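Local coordinates for protein membrane-anchored mycosin mycp1 (Mycobacterium thermoresistibile, PDB 4HVL) that probably cleaves proteins as a membrane-anchored subtilisin-like serine protease and is an essential component of the ESX-1 type VII secretion system, at residues S268-S273 / A309-A314; V210-A215 / L256-I261; R43-D48 / A280-N285; A182-V187 / T244-A249. All coordinates share one frame; numbering follows the deposited sequence.

Overall arrangement
Contact 2 joins strands 210-214 and 256-261, neighbours in the parallel sheet of the subtilisin fold. Strand 277-282 of contact 3 continues that sheet, with I261 N 3.0 Å from A281 O. Contact 1 holds S312, the predicted charge-relay serine, which binds a zinc ion with H101. Its centre is about 9 Å from that of contact 2. S268 OG meets E284 OE2 at 2.7 Å, and S271 OG meets G260 N at 2.9 Å, so the 268-273 loop is tied to both. Contact 4 is a separate antiparallel pair. It touches contact 1 through M272 and contact 2 through T257 OG1 and A249 O, 2.6 Å apart, but lies about 12 Å from contact 3 at the nearest atoms.

Contact 1: residues S268-S273 / A309-A314; sequences SNFSMS and AGTSFA. With ZN (zinc ion), chain G; ACT (acetate ion), chain M.
G310 and T311 meet F270 and S271 at the start of the helix that carries S312, the predicted charge-relay serine of this subtilisin fold. G310 is the N-cap residue of helix 311-328, and the G-T-S run is the serine motif known from subtilases. The other side is a loop between strands 256-261 and 277-282, with a type I turn from S268 to S271.

F270 brings one corner of its ring to the helix start. F270 CE1 is 3.7 Å from G310 CA, and F270 CZ is 4.4 Å from A309 CB. With CG between the backbone N and the carbonyl carbon (chi1 54°), the ring folds back beside S268 CB, which sits over one face, offset toward the rim. Next to it, S271 OG packs on the T311 methyl, OG to CG2 3.4 Å. This is no polar bond: S271 OG is hydrogen-bonded to G260 N, and T311 OG1 to N217 OD1.

Within the motif, S312 OG binds a zinc ion at 2.2 Å, and H101 NE2 binds it too. The acetate binds the metal through both oxygens, and a water takes a further place at 2.1 Å from the zinc. S312 N donates to acetate OXT at 3.1 Å with an N-H...O angle of 160°. N217 ND2 also bonds the acetate. In subtilases the serine N-H and an asparagine amide form the oxyanion hole, so the acetate probably marks that hole. H101 and S312 are both predicted charge-relay residues, so a zinc between them would probably block the relay.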
loop_
_atom_site.group_PDB
_atom_site.type_symbol
_atom_site.label_atom_id
_atom_site.label_comp_id
_atom_site.label_asym_id
_atom_site.label_seq_id
_atom_site.Cartn_x
_atom_site.Cartn_y
_atom_site.Cartn_z
ATOM N N SER A 268 5.154 -12.742 -7.253
ATOM C CA SER A 268 6.100 -11.853 -7.911
ATOM C C SER A 268 7.470 -11.997 -7.248
ATOM O O SER A 268 7.567 -11.998 -6.008
ATOM C CB SER A 268 5.634 -10.396 -7.763
ATOM O OG SER A 268 4.327 -10.160 -8.294
ATOM N N ASN A 269 8.533 -12.059 -8.051
ATOM C CA ASN A 269 9.880 -12.262 -7.495
ATOM C C ASN A 269 10.476 -11.084 -6.744
ATOM O O ASN A 269 11.459 -11.233 -6.034
ATOM C CB ASN A 269 10.870 -12.759 -8.559
ATOM C CG ASN A 269 11.073 -11.784 -9.709
ATOM O OD1 ASN A 269 10.555 -10.665 -9.726
ATOM N ND2 ASN A 269 11.827 -12.226 -10.700
ATOM N N PHE A 270 9.866 -9.918 -6.866
ATOM C CA PHE A 270 10.286 -8.776 -6.079
ATOM C C PHE A 270 9.483 -8.630 -4.773
ATOM O O PHE A 270 9.768 -7.748 -3.968
ATOM C CB PHE A 270 10.159 -7.505 -6.914
ATOM C CG PHE A 270 8.805 -7.314 -7.510
ATOM C CD1 PHE A 270 7.747 -6.841 -6.734
ATOM C CD2 PHE A 270 8.574 -7.617 -8.854
ATOM C CE1 PHE A 270 6.490 -6.655 -7.292
ATOM C CE2 PHE A 270 7.316 -7.444 -9.409
ATOM C CZ PHE A 270 6.274 -6.970 -8.625
ATOM N N SER A 271 8.480 -9.471 -4.554
ATOM C CA SER A 271 7.580 -9.276 -3.409
ATOM C C SER A 271 8.300 -9.729 -2.137
ATOM O O SER A 271 8.792 -10.845 -2.067
ATOM C CB SER A 271 6.280 -10.059 -3.604
ATOM O OG SER A 271 5.268 -9.640 -2.709
ATOM N N MET A 272 8.379 -8.844 -1.153
ATOM C CA MET A 272 9.044 -9.133 0.120
ATOM C C MET A 272 8.213 -10.103 0.961
ATOM O O MET A 272 7.075 -9.808 1.338
ATOM C CB MET A 272 9.270 -7.833 0.916
ATOM C CG MET A 272 10.518 -7.058 0.504
ATOM S SD MET A 272 12.086 -7.888 0.908
ATOM C CE MET A 272 11.905 -8.015 2.676
ATOM N N SER A 273 8.799 -11.258 1.265
ATOM C CA SER A 273 8.125 -12.274 2.047
ATOM C C SER A 273 8.358 -12.025 3.518
ATOM O O SER A 273 9.401 -11.475 3.919
ATOM C CB SER A 273 8.665 -13.685 1.700
ATOM O OG SER A 273 9.971 -13.881 2.232
ATOM N N ALA A 309 4.489 -1.701 -11.945
ATOM C CA ALA A 309 4.542 -2.859 -11.076
ATOM C C ALA A 309 4.862 -2.497 -9.618
ATOM O O ALA A 309 5.405 -1.442 -9.332
ATOM C CB ALA A 309 5.572 -3.845 -11.596
ATOM N N GLY A 310 4.537 -3.408 -8.705
ATOM C CA GLY A 310 4.955 -3.261 -7.323
ATOM C C GLY A 310 3.898 -3.718 -6.344
ATOM O O GLY A 310 2.708 -3.793 -6.671
ATOM N N THR A 311 4.329 -4.018 -5.130
ATOM C CA THR A 311 3.384 -4.398 -4.085
ATOM C C THR A 311 2.429 -3.275 -3.657
ATOM O O THR A 311 1.374 -3.561 -3.106
ATOM C CB THR A 311 4.083 -4.990 -2.847
ATOM O OG1 THR A 311 5.067 -4.077 -2.358
ATOM C CG2 THR A 311 4.751 -6.315 -3.228
ATOM N N SER A 312 2.766 -2.016 -3.929
ATOM C CA SER A 312 1.815 -0.915 -3.708
ATOM C C SER A 312 0.515 -1.142 -4.516
ATOM O O SER A 312 -0.569 -0.860 -4.019
ATOM C CB SER A 312 2.438 0.466 -4.007
ATOM O OG SER A 312 3.124 0.519 -5.256
ATOM N N PHE A 313 0.626 -1.695 -5.729
ATOM C CA PHE A 313 -0.558 -1.998 -6.540
ATOM C C PHE A 313 -1.368 -3.165 -5.981
ATOM O O PHE A 313 -2.594 -3.105 -5.967
ATOM C CB PHE A 313 -0.195 -2.181 -8.026
ATOM C CG PHE A 313 0.285 -0.911 -8.664
ATOM C CD1 PHE A 313 -0.630 0.078 -9.028
ATOM C CD2 PHE A 313 1.644 -0.666 -8.846
ATOM C CE1 PHE A 313 -0.210 1.274 -9.573
ATOM C CE2 PHE A 313 2.072 0.542 -9.390
ATOM C CZ PHE A 313 1.144 1.514 -9.749
ATOM N N ALA A 314 -0.696 -4.210 -5.508
ATOM C CA ALA A 314 -1.362 -5.277 -4.779
ATOM C C ALA A 314 -2.175 -4.714 -3.603
ATOM O O ALA A 314 -3.368 -5.030 -3.429
ATOM C CB ALA A 314 -0.352 -6.297 -4.288
HETATM ZN ZN ZN G . 5.176 1.016 -5.923
HETATM C C ACT M . 5.708 -0.062 -3.843
HETATM O O ACT M . 5.670 1.200 -3.841
HETATM O OXT ACT M . 5.401 -0.729 -4.858
HETATM C CH3 ACT M . 6.116 -0.725 -2.541
HETATM O O HOH W 1 7.260 1.194 -6.380
#

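Contact 2: residues V210-A215 / L256-I261; sequences VVIAAA and LTVGGI
V211 makes the first cross-strand bond, its O accepting from L256 N at 3.2 Å. This opens a parallel ladder between two neighbouring strands of the central subtilisin-type sheet, whose short axes run 33° apart.

I212 pairs with L256, and the two side chains lie side by side, pointing the same way. I212 CD1 rests 3.9 Å from L256 CB. I212 CG2, anti to the backbone N, reaches V258 CG2 on the same face at 3.6 Å. A213 turns its CB to the opposite face, with T257. It bonds through both backbone polar atoms: A213 N donates to L256 O at 3.0 Å, from 38° out of the carbonyl plane, and A213 O accepts V258 N at 2.8 Å, nearly along the C=O axis. A213 O also receives a CA-H contact from T257. A214 faces the same way as I212 and V258. At A215 the strand has ended, but A215 N still donates to V258 O at 2.9 Å, from 50° out of that carbonyl plane. A215 CB then packs on G259 CA, 3.7 Å away, and T257 CG2 comes up to A215 CA.

The I212, L256 and V258 face packs on helix 311-328, and L256 also touches helix 334-343. On the other face, V211 lies against helix 194-206. Strand 176-179 bonds the far edge of 210-214.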
loop_
_atom_site.group_PDB
_atom_site.type_symbol
_atom_site.label_atom_id
_atom_site.label_comp_id
_atom_site.label_asym_id
_atom_site.label_seq_id
_atom_site.Cartn_x
_atom_site.Cartn_y
_atom_site.Cartn_z
ATOM N N VAL A 210 -9.860 0.444 8.468
ATOM C CA VAL A 210 -9.179 -0.747 7.993
ATOM C C VAL A 210 -7.858 -0.249 7.465
ATOM O O VAL A 210 -7.864 0.699 6.688
ATOM C CB VAL A 210 -9.937 -1.389 6.831
ATOM C CG1 VAL A 210 -9.032 -2.367 6.070
ATOM C CG2 VAL A 210 -11.187 -2.076 7.347
ATOM N N VAL A 211 -6.748 -0.856 7.884
ATOM C CA VAL A 211 -5.434 -0.461 7.373
ATOM C C VAL A 211 -4.830 -1.559 6.522
ATOM O O VAL A 211 -4.683 -2.660 6.976
ATOM C CB VAL A 211 -4.443 -0.093 8.505
ATOM C CG1 VAL A 211 -3.142 0.405 7.903
ATOM C CG2 VAL A 211 -5.037 0.996 9.392
ATOM N N ILE A 212 -4.459 -1.226 5.294
ATOM C CA ILE A 212 -3.857 -2.169 4.350
ATOM C C ILE A 212 -2.424 -1.698 4.063
ATOM O O ILE A 212 -2.196 -0.514 3.825
ATOM C CB ILE A 212 -4.634 -2.217 3.030
ATOM C CG1 ILE A 212 -6.128 -2.501 3.242
ATOM C CG2 ILE A 212 -4.030 -3.242 2.099
ATOM C CD1 ILE A 212 -6.490 -3.799 3.956
ATOM N N ALA A 213 -1.463 -2.618 4.097
ATOM C CA ALA A 213 -0.067 -2.270 3.837
ATOM C C ALA A 213 0.543 -3.107 2.707
ATOM O O ALA A 213 0.271 -4.304 2.584
ATOM C CB ALA A 213 0.775 -2.440 5.097
ATOM N N ALA A 214 1.399 -2.472 1.916
ATOM C CA ALA A 214 2.185 -3.160 0.914
ATOM C C ALA A 214 3.200 -4.091 1.574
ATOM O O ALA A 214 3.836 -3.727 2.567
ATOM C CB ALA A 214 2.914 -2.135 0.056
ATOM N N ALA A 215 3.378 -5.277 1.022
ATOM C CA ALA A 215 4.439 -6.163 1.508
ATOM C C ALA A 215 5.837 -5.570 1.318
ATOM O O ALA A 215 6.735 -5.895 2.093
ATOM C CB ALA A 215 4.360 -7.530 0.835
ATOM N N LEU A 256 -3.542 -5.585 7.359
ATOM C CA LEU A 256 -3.460 -6.657 6.365
ATOM C C LEU A 256 -2.375 -6.305 5.321
ATOM O O LEU A 256 -2.493 -5.354 4.541
ATOM C CB LEU A 256 -4.817 -6.862 5.699
ATOM C CG LEU A 256 -4.904 -7.855 4.538
ATOM C CD1 LEU A 256 -4.439 -9.226 5.016
ATOM C CD2 LEU A 256 -6.315 -7.918 3.973
ATOM N N THR A 257 -1.318 -7.099 5.325
ATOM C CA THR A 257 -0.172 -6.883 4.477
ATOM C C THR A 257 -0.282 -7.723 3.212
ATOM O O THR A 257 -0.533 -8.929 3.271
ATOM C CB THR A 257 1.107 -7.217 5.268
ATOM O OG1 THR A 257 1.219 -6.286 6.341
ATOM C CG2 THR A 257 2.363 -7.161 4.392
ATOM N N VAL A 258 -0.095 -7.062 2.069
ATOM C CA VAL A 258 -0.417 -7.632 0.774
ATOM C C VAL A 258 0.830 -7.807 -0.111
ATOM O O VAL A 258 1.496 -6.822 -0.495
ATOM C CB VAL A 258 -1.451 -6.756 0.019
ATOM C CG1 VAL A 258 -1.971 -7.463 -1.226
ATOM C CG2 VAL A 258 -2.598 -6.381 0.941
ATOM N N GLY A 259 1.102 -9.065 -0.452
ATOM C CA GLY A 259 2.144 -9.432 -1.410
ATOM C C GLY A 259 1.638 -9.415 -2.842
ATOM O O GLY A 259 0.452 -9.207 -3.087
ATOM N N GLY A 260 2.540 -9.635 -3.792
ATOM C CA GLY A 260 2.243 -9.459 -5.229
ATOM C C GLY A 260 2.201 -10.764 -5.982
ATOM O O GLY A 260 2.951 -11.666 -5.672
ATOM N N ILE A 261 1.283 -10.864 -6.942
ATOM C CA ILE A 261 1.325 -11.922 -7.935
ATOM C C ILE A 261 1.347 -11.330 -9.329
ATOM O O ILE A 261 0.933 -10.174 -9.531
ATOM C CB ILE A 261 0.132 -12.909 -7.835
ATOM C CG1 ILE A 261 -1.208 -12.176 -7.952
ATOM C CG2 ILE A 261 0.214 -13.719 -6.552
ATOM C CD1 ILE A 261 -2.207 -12.917 -8.791
#

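Contact 3: residues R43-D48 / A280-N285; sequences RPWASD and AAPAEN. With ACT (acetate ion), chain L.
W45 NE1 is gripped by two backbone carbonyls, those of E284 and N285. The bond to E284 O is the firmer, 2.9 Å from NE1 with an N-H...O angle of 146°. This oxygen lies in the indole plane, at the ring edge, and the donor is tilted 24° from the carbonyl plane. The bond from W45 NE1 to N285 O is weak, 3.2 Å. The contact joins two elements far apart in sequence. One is the first turn of helix 45-50, with P44 at its N-cap position. The other is the end of strand 277-282, an outermost strand of the parallel subtilisin-type sheet, and the loop that follows.

The benzene part of the indole lies against P282, and the two side chains cross obliquely. W45 CH2 is 3.5 Å from P282 CB. A46 adds its methyl to the same proline, A46 CB to P282 CB 3.7 Å. Both A46 and P282 also touch Y317 of helix 311-328. The indole further touches P263, which E284 meets as well.

The E284 carboxylate serves another partner: OE2 is hydrogen-bonded to S268 OG. The side chain of N285 comes near W45 through CB, 3.9 Å from W45 NE1. Its amide ND2 makes a weak bond to an acetate that probably came from the crystallisation liquor, ND2 to OXT 3.3 Å.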
loop_
_atom_site.group_PDB
_atom_site.type_symbol
_atom_site.label_atom_id
_atom_site.label_comp_id
_atom_site.label_asym_id
_atom_site.label_seq_id
_atom_site.Cartn_x
_atom_site.Cartn_y
_atom_site.Cartn_z
ATOM N N ARG A 43 -10.039 -4.854 -21.206
ATOM C CA ARG A 43 -9.895 -4.803 -19.764
ATOM C C ARG A 43 -8.480 -5.214 -19.379
ATOM O O ARG A 43 -7.954 -6.125 -19.976
ATOM C CB ARG A 43 -10.924 -5.723 -19.117
ATOM C CG ARG A 43 -12.338 -5.184 -19.243
ATOM C CD ARG A 43 -13.363 -6.133 -18.640
ATOM N NE ARG A 43 -14.723 -5.740 -19.022
ATOM C CZ ARG A 43 -15.791 -6.537 -18.995
ATOM N NH1 ARG A 43 -15.701 -7.801 -18.586
ATOM N NH2 ARG A 43 -16.971 -6.059 -19.378
ATOM N N PRO A 44 -7.844 -4.516 -18.407
ATOM C CA PRO A 44 -6.524 -4.970 -17.928
ATOM C C PRO A 44 -6.606 -6.387 -17.352
ATOM O O PRO A 44 -7.683 -6.805 -16.891
ATOM C CB PRO A 44 -6.167 -3.969 -16.832
ATOM C CG PRO A 44 -7.119 -2.835 -16.975
ATOM C CD PRO A 44 -8.333 -3.337 -17.669
ATOM N N TRP A 45 -5.503 -7.136 -17.398
ATOM C CA TRP A 45 -5.555 -8.545 -16.972
ATOM C C TRP A 45 -6.016 -8.646 -15.508
ATOM O O TRP A 45 -6.724 -9.575 -15.142
ATOM C CB TRP A 45 -4.201 -9.251 -17.164
ATOM C CG TRP A 45 -3.149 -8.899 -16.152
ATOM C CD1 TRP A 45 -2.203 -7.931 -16.264
ATOM C CD2 TRP A 45 -2.929 -9.531 -14.874
ATOM N NE1 TRP A 45 -1.413 -7.913 -15.145
ATOM C CE2 TRP A 45 -1.830 -8.886 -14.276
ATOM C CE3 TRP A 45 -3.552 -10.584 -14.184
ATOM C CZ2 TRP A 45 -1.328 -9.256 -13.025
ATOM C CZ3 TRP A 45 -3.063 -10.933 -12.923
ATOM C CH2 TRP A 45 -1.958 -10.273 -12.364
ATOM N N ALA A 46 -5.643 -7.661 -14.698
ATOM C CA ALA A 46 -5.984 -7.671 -13.285
ATOM C C ALA A 46 -7.477 -7.510 -13.026
ATOM O O ALA A 46 -8.020 -8.121 -12.100
ATOM C CB ALA A 46 -5.203 -6.595 -12.544
ATOM N N SER A 47 -8.133 -6.698 -13.844
ATOM C CA SER A 47 -9.574 -6.510 -13.772
ATOM C C SER A 47 -10.316 -7.802 -14.142
ATOM O O SER A 47 -11.267 -8.191 -13.471
ATOM C CB SER A 47 -10.008 -5.376 -14.705
ATOM O OG SER A 47 -9.327 -4.172 -14.350
ATOM N N ASP A 48 -9.872 -8.457 -15.207
ATOM C CA ASP A 48 -10.447 -9.743 -15.589
ATOM C C ASP A 48 -10.198 -10.816 -14.526
ATOM O O ASP A 48 -11.105 -11.539 -14.151
ATOM C CB ASP A 48 -9.898 -10.191 -16.947
ATOM C CG ASP A 48 -10.684 -9.613 -18.118
ATOM O OD1 ASP A 48 -11.727 -8.955 -17.894
ATOM O OD2 ASP A 48 -10.256 -9.818 -19.269
ATOM N N ALA A 280 -2.572 -11.608 -1.085
ATOM C CA ALA A 280 -1.919 -11.117 -2.284
ATOM C C ALA A 280 -2.902 -10.643 -3.339
ATOM O O ALA A 280 -4.105 -10.917 -3.271
ATOM C CB ALA A 280 -1.007 -12.189 -2.863
ATOM N N ALA A 281 -2.359 -9.914 -4.313
ATOM C CA ALA A 281 -3.137 -9.352 -5.387
ATOM C C ALA A 281 -2.213 -8.952 -6.571
ATOM O O ALA A 281 -0.990 -8.987 -6.439
ATOM C CB ALA A 281 -3.934 -8.168 -4.857
ATOM N N PRO A 282 -2.793 -8.628 -7.748
ATOM C CA PRO A 282 -1.959 -8.345 -8.911
ATOM C C PRO A 282 -0.990 -7.184 -8.669
ATOM O O PRO A 282 -1.371 -6.161 -8.093
ATOM C CB PRO A 282 -2.978 -7.978 -9.966
ATOM C CG PRO A 282 -4.151 -8.828 -9.610
ATOM C CD PRO A 282 -4.209 -8.673 -8.119
ATOM N N ALA A 283 0.245 -7.371 -9.110
ATOM C CA ALA A 283 1.336 -6.431 -8.839
ATOM C C ALA A 283 2.291 -6.235 -10.030
ATOM O O ALA A 283 3.292 -5.532 -9.893
ATOM C CB ALA A 283 2.112 -6.935 -7.631
ATOM N N GLU A 284 1.984 -6.838 -11.182
ATOM C CA GLU A 284 2.847 -6.779 -12.366
ATOM C C GLU A 284 2.016 -6.398 -13.597
ATOM O O GLU A 284 0.817 -6.683 -13.665
ATOM C CB GLU A 284 3.504 -8.147 -12.630
ATOM C CG GLU A 284 4.338 -8.716 -11.499
ATOM C CD GLU A 284 4.768 -10.157 -11.763
ATOM O OE1 GLU A 284 4.926 -10.554 -12.946
ATOM O OE2 GLU A 284 4.923 -10.910 -10.789
ATOM N N ASN A 285 2.668 -5.749 -14.567
ATOM C CA ASN A 285 2.045 -5.451 -15.870
ATOM C C ASN A 285 0.705 -4.759 -15.670
ATOM O O ASN A 285 -0.326 -5.124 -16.264
ATOM C CB ASN A 285 1.922 -6.737 -16.703
ATOM C CG ASN A 285 3.272 -7.358 -17.035
ATOM O OD1 ASN A 285 3.602 -8.450 -16.573
ATOM N ND2 ASN A 285 4.052 -6.673 -17.852
HETATM C C ACT L . 1.841 -4.209 -20.118
HETATM O O ACT L . 0.630 -3.877 -20.294
HETATM O OXT ACT L . 2.485 -3.978 -19.050
HETATM C CH3 ACT L . 2.529 -4.925 -21.246
#

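Contact 4: residues A182-V187 / T244-A249; sequences AACYKV and TIVSPA
Y185 lays one face of its ring over I245, the central side-chain contact of a two-stranded antiparallel sheet. I245 CB is 4.0 Å from the ring centroid and 13° off the ring normal, a CH-pi contact. I245 CG2, anti to the backbone N, comes under the phenol end, 3.6 Å from Y185 CZ. V187 flanks the same isoleucine more loosely.

The opposite face holds C184, T244 and V246. C184 CB touches T244 CG2 at 3.8 Å, and C184 SG lies near V246 CG2. A182 CB meets V246 CG1 at 3.7 Å. Four backbone bonds set this register. A183 and S247 exchange two, with S247 N to A183 O 2.8 Å. Y185 and I245 exchange two more, with I245 N to Y185 O 2.9 Å. Between them, C184 and V246 form a non-hydrogen-bonded pair. C184 CA closes on I245 O at 3.2 Å as a CA-H contact. A cis peptide leads into P248.

Further out, a disulfide joins C184 to C222, M272 touches V246 and T244, and A183, Y185 and S247 pack on L159 of helix 154-171. Y185 OH bonds to E193 OE2, and S247 OG to E193 OE1. One carboxylate thus meets two hydroxyls of the buried Y185 and S247, which would probably help it to stay ionised.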
loop_
_atom_site.group_PDB
_atom_site.type_symbol
_atom_site.label_atom_id
_atom_site.label_comp_id
_atom_site.label_asym_id
_atom_site.label_seq_id
_atom_site.Cartn_x
_atom_site.Cartn_y
_atom_site.Cartn_z
ATOM N N ALA A 182 6.702 0.844 2.463
ATOM C CA ALA A 182 7.210 -0.392 3.036
ATOM C C ALA A 182 8.671 -0.169 3.341
ATOM O O ALA A 182 9.527 -0.383 2.489
ATOM C CB ALA A 182 7.012 -1.560 2.084
ATOM N N ALA A 183 8.947 0.260 4.571
ATOM C CA ALA A 183 10.314 0.617 4.987
ATOM C C ALA A 183 11.035 -0.600 5.520
ATOM O O ALA A 183 10.486 -1.328 6.332
ATOM C CB ALA A 183 10.269 1.677 6.058
ATOM N N CYS A 184 12.283 -0.779 5.101
ATOM C CA CYS A 184 13.067 -1.972 5.428
ATOM C C CYS A 184 14.294 -1.660 6.271
ATOM O O CYS A 184 14.992 -0.671 6.038
ATOM C CB CYS A 184 13.549 -2.661 4.147
ATOM S SG CYS A 184 12.208 -3.236 3.077
ATOM N N TYR A 185 14.557 -2.513 7.246
ATOM C CA TYR A 185 15.800 -2.424 7.994
ATOM C C TYR A 185 16.186 -3.795 8.549
ATOM O O TYR A 185 15.350 -4.701 8.614
ATOM C CB TYR A 185 15.698 -1.366 9.098
ATOM C CG TYR A 185 14.587 -1.531 10.115
ATOM C CD1 TYR A 185 13.313 -1.005 9.881
ATOM C CD2 TYR A 185 14.818 -2.152 11.346
ATOM C CE1 TYR A 185 12.309 -1.116 10.808
ATOM C CE2 TYR A 185 13.807 -2.253 12.292
ATOM C CZ TYR A 185 12.552 -1.729 12.019
ATOM O OH TYR A 185 11.515 -1.847 12.943
ATOM N N LYS A 186 17.448 -3.934 8.932
ATOM C CA LYS A 186 17.953 -5.199 9.446
ATOM C C LYS A 186 17.487 -5.419 10.879
ATOM O O LYS A 186 17.483 -4.499 11.700
ATOM C CB LYS A 186 19.476 -5.247 9.358
ATOM C CG LYS A 186 19.967 -4.969 7.942
ATOM C CD LYS A 186 21.391 -5.408 7.687
ATOM C CE LYS A 186 22.419 -4.687 8.552
ATOM N NZ LYS A 186 23.572 -5.589 8.804
ATOM N N VAL A 187 17.094 -6.654 11.164
ATOM C CA VAL A 187 16.591 -7.036 12.482
ATOM C C VAL A 187 17.602 -6.738 13.621
ATOM O O VAL A 187 17.206 -6.454 14.753
ATOM C CB VAL A 187 16.138 -8.528 12.482
ATOM C CG1 VAL A 187 17.318 -9.491 12.426
ATOM C CG2 VAL A 187 15.298 -8.825 13.716
ATOM N N THR A 244 15.098 -9.175 7.526
ATOM C CA THR A 244 14.659 -7.842 7.144
ATOM C C THR A 244 13.252 -7.552 7.687
ATOM O O THR A 244 12.295 -8.237 7.354
ATOM C CB THR A 244 14.686 -7.688 5.612
ATOM O OG1 THR A 244 16.008 -7.935 5.139
ATOM C CG2 THR A 244 14.274 -6.286 5.172
ATOM N N ILE A 245 13.156 -6.564 8.569
ATOM C CA ILE A 245 11.878 -6.046 9.026
ATOM C C ILE A 245 11.336 -5.125 7.927
ATOM O O ILE A 245 12.086 -4.302 7.384
ATOM C CB ILE A 245 12.045 -5.247 10.343
ATOM C CG1 ILE A 245 12.601 -6.149 11.459
ATOM C CG2 ILE A 245 10.744 -4.560 10.764
ATOM C CD1 ILE A 245 11.797 -7.419 11.683
ATOM N N VAL A 246 10.068 -5.305 7.571
ATOM C CA VAL A 246 9.328 -4.371 6.713
ATOM C C VAL A 246 8.221 -3.737 7.555
ATOM O O VAL A 246 7.398 -4.452 8.168
ATOM C CB VAL A 246 8.707 -5.087 5.488
ATOM C CG1 VAL A 246 8.052 -4.078 4.553
ATOM C CG2 VAL A 246 9.774 -5.886 4.734
ATOM N N SER A 247 8.202 -2.411 7.608
ATOM C CA SER A 247 7.223 -1.681 8.432
ATOM C C SER A 247 6.430 -0.702 7.567
ATOM O O SER A 247 7.009 -0.022 6.735
ATOM C CB SER A 247 7.916 -0.891 9.548
ATOM O OG SER A 247 6.974 -0.288 10.437
ATOM N N PRO A 248 5.117 -0.580 7.812
ATOM C CA PRO A 248 4.332 -1.148 8.916
ATOM C C PRO A 248 3.788 -2.558 8.615
ATOM O O PRO A 248 2.953 -3.077 9.361
ATOM C CB PRO A 248 3.189 -0.154 9.049
ATOM C CG PRO A 248 2.940 0.248 7.635
ATOM C CD PRO A 248 4.304 0.343 7.002
ATOM N N ALA A 249 4.277 -3.172 7.538
ATOM C CA ALA A 249 3.842 -4.539 7.146
ATOM C C ALA A 249 3.802 -5.526 8.315
ATOM O O ALA A 249 2.899 -6.382 8.380
ATOM C CB ALA A 249 4.756 -5.086 6.049
#